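Local coordinates for protein EccC5 (Mycobacterium xenopi RIVM700367, PDB 7B9F) that probably drives protein export across the mycobacterial inner membrane as the FtsK/SpoIIIE-type ATPase of the ESX-5 type VII secretion system, at residues T137-A142 against I238-F243; V265-H270 against Q411-R416. All coordinates share one frame; numbering follows the deposited sequence.

Interaction 1: residues T137-A142 against I238-F243; sequences TTLAAA and ICQLAF
Leu139 and Phe243 carry most of this contact, in which the loop following the long helix 97-132 lies against the C-terminal turns of helix 227-244. That helix packs on the mixed sheet through Leu241, which touches Val250, Met252 and Val163 and whose CB points away from the loop.

The main interaction is a CH-pi contact. Methyl CD2 of Leu139 sits over one face of the Phe243 ring, 4.0 Å from the ring centroid and 27° off the ring normal. The closest ring atom is CD2 of Phe243, 3.7 Å from CD2 of Leu139. CG of Phe243 stands anti to the backbone N (chi1 174°), and chi2 of 74° sets the turn of the ring whose face meets the methyl.

The other branch packs on the helix itself. CD1 of Leu139 lies 3.7 Å from the carbonyl O of Cys239, which also accepts the N-H of Phe243. The same methyl is 3.9 Å from CB of Phe243 and 4.4 Å from CB of Cys239. CD of Gln240 borders CD1 of Leu139 at 4.2 Å, while NE2 of Gln240 is hydrogen-bonded to the carbonyl oxygen of Pro134.

Backbone atoms of the loop meet the ring. CA of Ala142 approaches its edge near the plane, 4.1 Å from CE1 of Phe243. Ala141, the centre of an inverse gamma turn, brings its carbonyl O to 3.7 Å from CE1 of Phe243, obliquely to the ring.

Phe408 of helix 402-412 touches Leu139, Cys239 and Phe243, completing a mainly apolar cluster. No hydrogen bond crosses between 137-142 and 238-243: the contact rests on van der Waals and CH-pi interactions, with two carbonyl oxygens meeting only carbon atoms across it.

Interaction 2: residues V265-H270 against Q411-R416; sequences VKWIPH and QMAHWR
Trp267 and Ala413 form the closest backbone approach between the loop 265-270 and the type I beta turn from Met412 to Trp415, at the end region of helix 402-412. Their CA atoms lie 5.2 Å apart. CB of Trp267 packs on CB of Ala413 at 3.9 Å, and the same alanine methyl also meets the carbonyl O of Trp267. The Trp267 side chain also touches Ala409 and meets the ring of His410, with the planes at about 45°.

Ile268 contributes the end of its chain: although CB points away from the turn, CD1 of Ile268 comes to 3.9 Å from CG of Met412. The two side chains cross at about a right angle. Pro269 adds a second contact to the same methionine: CD of Pro269 lies 3.7 Å from CG of Met412, the side chains crossing obliquely. CG of Pro269 lies near two turn carbonyls, O of Met412 at 4.0 Å and O of Trp415 at 4.2 Å.

CG of Met412, anti to the backbone N (chi1 -173°), thus meets both Ile268 and Pro269; the chain then bends at chi2 (66°), and CE reaches His270. NE2 of His270 is hydrogen-bonded to the carbonyl oxygen of His245. At the imidazole edge, near the ring plane, CE of Met412 lies 3.9 Å from CE1 of His270.

Interaction 1 closes before interaction 2 opens along the chain, yet their centres lie only 11 Å apart, on the same side of the chain's centre. Two helices connect them. Helix 227-244 supplies half of interaction 1 and also reaches interaction 2, where CB of Ala242 lies 3.9 Å from CG2 of Ile268. Phe408 of helix 402-412, already in contact with interaction 1, also touches Ile268, and the same helix leads into the turn of interaction 2. The sheet strand 250-256 separates the two contacts in sequence. Together they place the segment after the long helix 97-132 and the last modelled residues around helices 227-244 and 402-412, beside the mixed sheet.

Interaction 1: residues T137-A142 against I238-F243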
ATOM      1  N   THR C 137     -19.921 -18.097   3.638  1.00 92.55           N
ATOM      2  CA  THR C 137     -18.722 -18.360   2.856  1.00 92.55           C
ATOM      3  C   THR C 137     -17.717 -19.188   3.643  1.00 92.55           C
ATOM      4  O   THR C 137     -17.138 -20.142   3.115  1.00 92.55           O
ATOM      5  CB  THR C 137     -18.118 -17.027   2.424  1.00 92.55           C
ATOM      6  OG1 THR C 137     -18.950 -16.433   1.422  1.00 92.55           O
ATOM      7  CG2 THR C 137     -16.746 -17.211   1.880  1.00 92.55           C
ATOM      8  N   THR C 138     -17.541 -18.880   4.919  1.00 90.48           N
ATOM      9  CA  THR C 138     -16.496 -19.476   5.733  1.00 90.48           C
ATOM     10  C   THR C 138     -16.838 -20.854   6.247  1.00 90.48           C
ATOM     11  O   THR C 138     -16.201 -21.306   7.197  1.00 90.48           O
ATOM     12  CB  THR C 138     -16.184 -18.576   6.920  1.00 90.48           C
ATOM     13  OG1 THR C 138     -17.249 -18.674   7.865  1.00 90.48           O
ATOM     14  CG2 THR C 138     -16.063 -17.149   6.466  1.00 90.48           C
ATOM     15  N   LEU C 139     -17.822 -21.534   5.680  1.00 88.19           N
ATOM     16  CA  LEU C 139     -18.154 -22.875   6.127  1.00 88.19           C
ATOM     17  C   LEU C 139     -17.340 -23.952   5.429  1.00 88.19           C
ATOM     18  O   LEU C 139     -17.688 -25.131   5.527  1.00 88.19           O
ATOM     19  CB  LEU C 139     -19.643 -23.140   5.931  1.00 88.19           C
ATOM     20  CG  LEU C 139     -20.570 -22.208   6.699  1.00 88.19           C
ATOM     21  CD1 LEU C 139     -21.993 -22.641   6.498  1.00 88.19           C
ATOM     22  CD2 LEU C 139     -20.217 -22.215   8.161  1.00 88.19           C
ATOM     23  N   ALA C 140     -16.283 -23.578   4.710  1.00 90.43           N
ATOM     24  CA  ALA C 140     -15.386 -24.577   4.145  1.00 90.43           C
ATOM     25  C   ALA C 140     -14.650 -25.352   5.228  1.00 90.43           C
ATOM     26  O   ALA C 140     -14.318 -26.522   5.025  1.00 90.43           O
ATOM     27  CB  ALA C 140     -14.388 -23.913   3.205  1.00 90.43           C
ATOM     28  N   ALA C 141     -14.383 -24.729   6.373  1.00 88.64           N
ATOM     29  CA  ALA C 141     -13.766 -25.414   7.507  1.00 88.64           C
ATOM     30  C   ALA C 141     -14.817 -26.297   8.172  1.00 88.64           C
ATOM     31  O   ALA C 141     -15.445 -25.942   9.170  1.00 88.64           O
ATOM     32  CB  ALA C 141     -13.180 -24.407   8.484  1.00 88.64           C
ATOM     33  N   ALA C 142     -15.006 -27.481   7.593  1.00 87.12           N
ATOM     34  CA  ALA C 142     -16.145 -28.338   7.876  1.00 87.12           C
ATOM     35  C   ALA C 142     -15.846 -29.457   8.866  1.00 87.12           C
ATOM     36  O   ALA C 142     -16.367 -30.561   8.691  1.00 87.12           O
ATOM     37  CB  ALA C 142     -16.682 -28.935   6.576  1.00 87.12           C
ATOM     38  N   ILE C 238     -29.694 -23.194   3.576  1.00 83.82           N
ATOM     39  CA  ILE C 238     -29.468 -24.635   3.511  1.00 83.82           C
ATOM     40  C   ILE C 238     -28.088 -24.975   4.034  1.00 83.82           C
ATOM     41  O   ILE C 238     -27.912 -25.927   4.800  1.00 83.82           O
ATOM     42  CB  ILE C 238     -29.654 -25.141   2.071  1.00 83.82           C
ATOM     43  CG1 ILE C 238     -31.111 -25.042   1.657  1.00 83.82           C
ATOM     44  CG2 ILE C 238     -29.215 -26.572   1.952  1.00 83.82           C
ATOM     45  CD1 ILE C 238     -32.023 -25.842   2.513  1.00 83.82           C
ATOM     46  N   CYS C 239     -27.096 -24.169   3.672  1.00 86.97           N
ATOM     47  CA  CYS C 239     -25.735 -24.459   4.085  1.00 86.97           C
ATOM     48  C   CYS C 239     -25.544 -24.234   5.578  1.00 86.97           C
ATOM     49  O   CYS C 239     -24.820 -24.990   6.231  1.00 86.97           O
ATOM     50  CB  CYS C 239     -24.777 -23.607   3.272  1.00 86.97           C
ATOM     51  SG  CYS C 239     -24.441 -24.353   1.681  1.00 86.97           S
ATOM     52  N   GLN C 240     -26.187 -23.208   6.138  1.00 83.06           N
ATOM     53  CA  GLN C 240     -26.089 -22.991   7.577  1.00 83.06           C
ATOM     54  C   GLN C 240     -26.712 -24.139   8.351  1.00 83.06           C
ATOM     55  O   GLN C 240     -26.135 -24.611   9.340  1.00 83.06           O
ATOM     56  CB  GLN C 240     -26.750 -21.674   7.963  1.00 83.06           C
ATOM     57  CG  GLN C 240     -25.998 -20.446   7.532  1.00 83.06           C
ATOM     58  CD  GLN C 240     -24.821 -20.144   8.405  1.00 83.06           C
ATOM     59  OE1 GLN C 240     -24.589 -20.804   9.411  1.00 83.06           O
ATOM     60  NE2 GLN C 240     -24.069 -19.128   8.031  1.00 83.06           N
ATOM     61  N   LEU C 241     -27.884 -24.612   7.917  1.00 83.55           N
ATOM     62  CA  LEU C 241     -28.481 -25.773   8.570  1.00 83.55           C
ATOM     63  C   LEU C 241     -27.584 -26.991   8.454  1.00 83.55           C
ATOM     64  O   LEU C 241     -27.404 -27.733   9.423  1.00 83.55           O
ATOM     65  CB  LEU C 241     -29.845 -26.124   7.990  1.00 83.55           C
ATOM     66  CG  LEU C 241     -31.174 -25.489   8.365  1.00 83.55           C
ATOM     67  CD1 LEU C 241     -31.473 -25.775   9.822  1.00 83.55           C
ATOM     68  CD2 LEU C 241     -31.300 -24.048   8.037  1.00 83.55           C
ATOM     69  N   ALA C 242     -27.037 -27.230   7.264  1.00 83.17           N
ATOM     70  CA  ALA C 242     -26.246 -28.433   7.052  1.00 83.17           C
ATOM     71  C   ALA C 242     -24.981 -28.424   7.889  1.00 83.17           C
ATOM     72  O   ALA C 242     -24.594 -29.454   8.445  1.00 83.17           O
ATOM     73  CB  ALA C 242     -25.909 -28.586   5.574  1.00 83.17           C
ATOM     74  N   PHE C 243     -24.317 -27.276   7.993  1.00 83.55           N
ATOM     75  CA  PHE C 243     -23.105 -27.230   8.798  1.00 83.55           C
ATOM     76  C   PHE C 243     -23.413 -27.331  10.280  1.00 83.55           C
ATOM     77  O   PHE C 243     -22.768 -28.096  11.000  1.00 83.55           O
ATOM     78  CB  PHE C 243     -22.308 -25.965   8.523  1.00 83.55           C
ATOM     79  CG  PHE C 243     -21.139 -25.802   9.436  1.00 83.55           C
ATOM     80  CD1 PHE C 243     -20.012 -26.571   9.275  1.00 83.55           C
ATOM     81  CD2 PHE C 243     -21.174 -24.889  10.463  1.00 83.55           C
ATOM     82  CE1 PHE C 243     -18.944 -26.433  10.122  1.00 83.55           C
ATOM     83  CE2 PHE C 243     -20.106 -24.745  11.308  1.00 83.55           C
ATOM     84  CZ  PHE C 243     -18.990 -25.517  11.137  1.00 83.55           C
TER

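Interaction 2: residues V265-H270 against Q411-R416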
ATOM      1  N   VAL C 265     -27.528 -30.123  -4.199  1.00 85.42           N
ATOM      2  CA  VAL C 265     -27.857 -30.620  -2.868  1.00 85.42           C
ATOM      3  C   VAL C 265     -27.774 -32.126  -2.754  1.00 85.42           C
ATOM      4  O   VAL C 265     -27.953 -32.657  -1.656  1.00 85.42           O
ATOM      5  CB  VAL C 265     -29.270 -30.202  -2.428  1.00 85.42           C
ATOM      6  CG1 VAL C 265     -29.470 -28.734  -2.658  1.00 85.42           C
ATOM      7  CG2 VAL C 265     -30.305 -30.997  -3.177  1.00 85.42           C
ATOM      8  N   LYS C 266     -27.518 -32.834  -3.852  1.00 84.38           N
ATOM      9  CA  LYS C 266     -27.408 -34.286  -3.779  1.00 84.38           C
ATOM     10  C   LYS C 266     -26.219 -34.724  -2.936  1.00 84.38           C
ATOM     11  O   LYS C 266     -26.211 -35.840  -2.414  1.00 84.38           O
ATOM     12  CB  LYS C 266     -27.331 -34.873  -5.183  1.00 84.38           C
ATOM     13  CG  LYS C 266     -26.088 -34.516  -5.952  1.00 84.38           C
ATOM     14  CD  LYS C 266     -26.192 -35.008  -7.374  1.00 84.38           C
ATOM     15  CE  LYS C 266     -25.022 -34.548  -8.208  1.00 84.38           C
ATOM     16  NZ  LYS C 266     -25.239 -33.200  -8.777  1.00 84.38           N
ATOM     17  N   TRP C 267     -25.214 -33.865  -2.792  1.00 84.24           N
ATOM     18  CA  TRP C 267     -24.044 -34.205  -1.994  1.00 84.24           C
ATOM     19  C   TRP C 267     -24.343 -34.186  -0.499  1.00 84.24           C
ATOM     20  O   TRP C 267     -23.779 -34.984   0.256  1.00 84.24           O
ATOM     21  CB  TRP C 267     -22.922 -33.235  -2.327  1.00 84.24           C
ATOM     22  CG  TRP C 267     -22.543 -33.251  -3.758  1.00 84.24           C
ATOM     23  CD1 TRP C 267     -22.618 -32.214  -4.623  1.00 84.24           C
ATOM     24  CD2 TRP C 267     -21.946 -34.329  -4.475  1.00 84.24           C
ATOM     25  NE1 TRP C 267     -22.157 -32.590  -5.854  1.00 84.24           N
ATOM     26  CE2 TRP C 267     -21.727 -33.885  -5.785  1.00 84.24           C
ATOM     27  CE3 TRP C 267     -21.593 -35.635  -4.143  1.00 84.24           C
ATOM     28  CZ2 TRP C 267     -21.177 -34.694  -6.760  1.00 84.24           C
ATOM     29  CZ3 TRP C 267     -21.046 -36.434  -5.109  1.00 84.24           C
ATOM     30  CH2 TRP C 267     -20.841 -35.964  -6.401  1.00 84.24           C
ATOM     31  N   ILE C 268     -25.213 -33.285  -0.055  1.00 82.10           N
ATOM     32  CA  ILE C 268     -25.423 -33.012   1.374  1.00 82.10           C
ATOM     33  C   ILE C 268     -26.042 -34.234   2.042  1.00 82.10           C
ATOM     34  O   ILE C 268     -26.960 -34.842   1.473  1.00 82.10           O
ATOM     35  CB  ILE C 268     -26.313 -31.783   1.542  1.00 82.10           C
ATOM     36  CG1 ILE C 268     -25.659 -30.569   0.906  1.00 82.10           C
ATOM     37  CG2 ILE C 268     -26.582 -31.499   2.992  1.00 82.10           C
ATOM     38  CD1 ILE C 268     -24.455 -30.101   1.637  1.00 82.10           C
ATOM     39  N   PRO C 269     -25.566 -34.644   3.220  1.00 82.48           N
ATOM     40  CA  PRO C 269     -26.130 -35.837   3.858  1.00 82.48           C
ATOM     41  C   PRO C 269     -27.542 -35.649   4.355  1.00 82.48           C
ATOM     42  O   PRO C 269     -28.289 -36.629   4.429  1.00 82.48           O
ATOM     43  CB  PRO C 269     -25.173 -36.094   5.024  1.00 82.48           C
ATOM     44  CG  PRO C 269     -23.926 -35.473   4.614  1.00 82.48           C
ATOM     45  CD  PRO C 269     -24.337 -34.227   3.897  1.00 82.48           C
ATOM     46  N   HIS C 270     -27.928 -34.426   4.715  1.00 85.26           N
ATOM     47  CA  HIS C 270     -29.237 -34.206   5.315  1.00 85.26           C
ATOM     48  C   HIS C 270     -30.379 -34.467   4.355  1.00 85.26           C
ATOM     49  O   HIS C 270     -31.510 -34.659   4.803  1.00 85.26           O
ATOM     50  CB  HIS C 270     -29.349 -32.789   5.863  1.00 85.26           C
ATOM     51  CG  HIS C 270     -28.232 -32.403   6.777  1.00 85.26           C
ATOM     52  ND1 HIS C 270     -26.941 -32.210   6.344  1.00 85.26           N
ATOM     53  CD2 HIS C 270     -28.215 -32.189   8.112  1.00 85.26           C
ATOM     54  CE1 HIS C 270     -26.177 -31.891   7.372  1.00 85.26           C
ATOM     55  NE2 HIS C 270     -26.927 -31.870   8.456  1.00 85.26           N
ATOM     56  N   GLN C 411     -17.454 -30.551  -0.008  1.00 88.41           N
ATOM     57  CA  GLN C 411     -16.757 -30.717   1.262  1.00 88.41           C
ATOM     58  C   GLN C 411     -17.596 -31.511   2.250  1.00 88.41           C
ATOM     59  O   GLN C 411     -17.077 -32.351   2.987  1.00 88.41           O
ATOM     60  CB  GLN C 411     -16.417 -29.360   1.862  1.00 88.41           C
ATOM     61  CG  GLN C 411     -15.236 -28.683   1.246  1.00 88.41           C
ATOM     62  CD  GLN C 411     -13.931 -29.101   1.866  1.00 88.41           C
ATOM     63  OE1 GLN C 411     -13.833 -30.154   2.489  1.00 88.41           O
ATOM     64  NE2 GLN C 411     -12.911 -28.272   1.701  1.00 88.41           N
ATOM     65  N   MET C 412     -18.899 -31.250   2.277  1.00 90.12           N
ATOM     66  CA  MET C 412     -19.765 -31.816   3.301  1.00 90.12           C
ATOM     67  C   MET C 412     -20.013 -33.296   3.058  1.00 90.12           C
ATOM     68  O   MET C 412     -20.271 -34.043   4.002  1.00 90.12           O
ATOM     69  CB  MET C 412     -21.081 -31.048   3.309  1.00 90.12           C
ATOM     70  CG  MET C 412     -22.048 -31.369   4.404  1.00 90.12           C
ATOM     71  SD  MET C 412     -21.389 -30.884   5.991  1.00 90.12           S
ATOM     72  CE  MET C 412     -22.321 -31.966   7.052  1.00 90.12           C
ATOM     73  N   ALA C 413     -19.958 -33.730   1.801  1.00 85.08           N
ATOM     74  CA  ALA C 413     -20.263 -35.107   1.444  1.00 85.08           C
ATOM     75  C   ALA C 413     -19.205 -36.091   1.902  1.00 85.08           C
ATOM     76  O   ALA C 413     -19.437 -37.299   1.832  1.00 85.08           O
ATOM     77  CB  ALA C 413     -20.425 -35.230  -0.064  1.00 85.08           C
ATOM     78  N   HIS C 414     -18.053 -35.604   2.344  1.00 90.13           N
ATOM     79  CA  HIS C 414     -16.959 -36.462   2.764  1.00 90.13           C
ATOM     80  C   HIS C 414     -17.246 -37.147   4.094  1.00 90.13           C
ATOM     81  O   HIS C 414     -16.618 -38.164   4.391  1.00 90.13           O
ATOM     82  CB  HIS C 414     -15.691 -35.604   2.825  1.00 90.13           C
ATOM     83  CG  HIS C 414     -14.433 -36.352   3.130  1.00 90.13           C
ATOM     84  ND1 HIS C 414     -14.253 -37.099   4.274  1.00 90.13           N
ATOM     85  CD2 HIS C 414     -13.273 -36.441   2.442  1.00 90.13           C
ATOM     86  CE1 HIS C 414     -13.043 -37.629   4.270  1.00 90.13           C
ATOM     87  NE2 HIS C 414     -12.428 -37.244   3.168  1.00 90.13           N
ATOM     88  N   TRP C 415     -18.187 -36.637   4.883  1.00 83.03           N
ATOM     89  CA  TRP C 415     -18.302 -36.970   6.295  1.00 83.03           C
ATOM     90  C   TRP C 415     -19.552 -37.787   6.586  1.00 83.03           C
ATOM     91  O   TRP C 415     -20.606 -37.566   5.989  1.00 83.03           O
ATOM     92  CB  TRP C 415     -18.317 -35.704   7.127  1.00 83.03           C
ATOM     93  CG  TRP C 415     -17.053 -34.967   7.041  1.00 83.03           C
ATOM     94  CD1 TRP C 415     -16.808 -33.864   6.299  1.00 83.03           C
ATOM     95  CD2 TRP C 415     -15.837 -35.284   7.705  1.00 83.03           C
ATOM     96  NE1 TRP C 415     -15.518 -33.454   6.475  1.00 83.03           N
ATOM     97  CE2 TRP C 415     -14.899 -34.314   7.338  1.00 83.03           C
ATOM     98  CE3 TRP C 415     -15.453 -36.288   8.591  1.00 83.03           C
ATOM     99  CZ2 TRP C 415     -13.601 -34.321   7.813  1.00 83.03           C
ATOM    100  CZ3 TRP C 415     -14.168 -36.292   9.062  1.00 83.03           C
ATOM    101  CH2 TRP C 415     -13.256 -35.317   8.674  1.00 83.03           C
ATOM    102  N   ARG C 416     -19.429 -38.710   7.536  1.00 83.49           N
ATOM    103  CA  ARG C 416     -20.397 -39.772   7.747  1.00 83.49           C
ATOM    104  C   ARG C 416     -20.940 -39.851   9.162  1.00 83.49           C
ATOM    105  O   ARG C 416     -21.919 -40.568   9.381  1.00 83.49           O
ATOM    106  CB  ARG C 416     -19.755 -41.125   7.402  1.00 83.49           C
ATOM    107  CG  ARG C 416     -18.561 -41.466   8.300  1.00 83.49           C
ATOM    108  CD  ARG C 416     -17.707 -42.602   7.736  1.00 83.49           C
ATOM    109  NE  ARG C 416     -17.167 -42.312   6.405  1.00 83.49           N
ATOM    110  CZ  ARG C 416     -16.250 -41.388   6.120  1.00 83.49           C
ATOM    111  NH1 ARG C 416     -15.687 -40.655   7.073  1.00 83.49           N
ATOM    112  NH2 ARG C 416     -15.866 -41.228   4.864  1.00 83.49           N
TER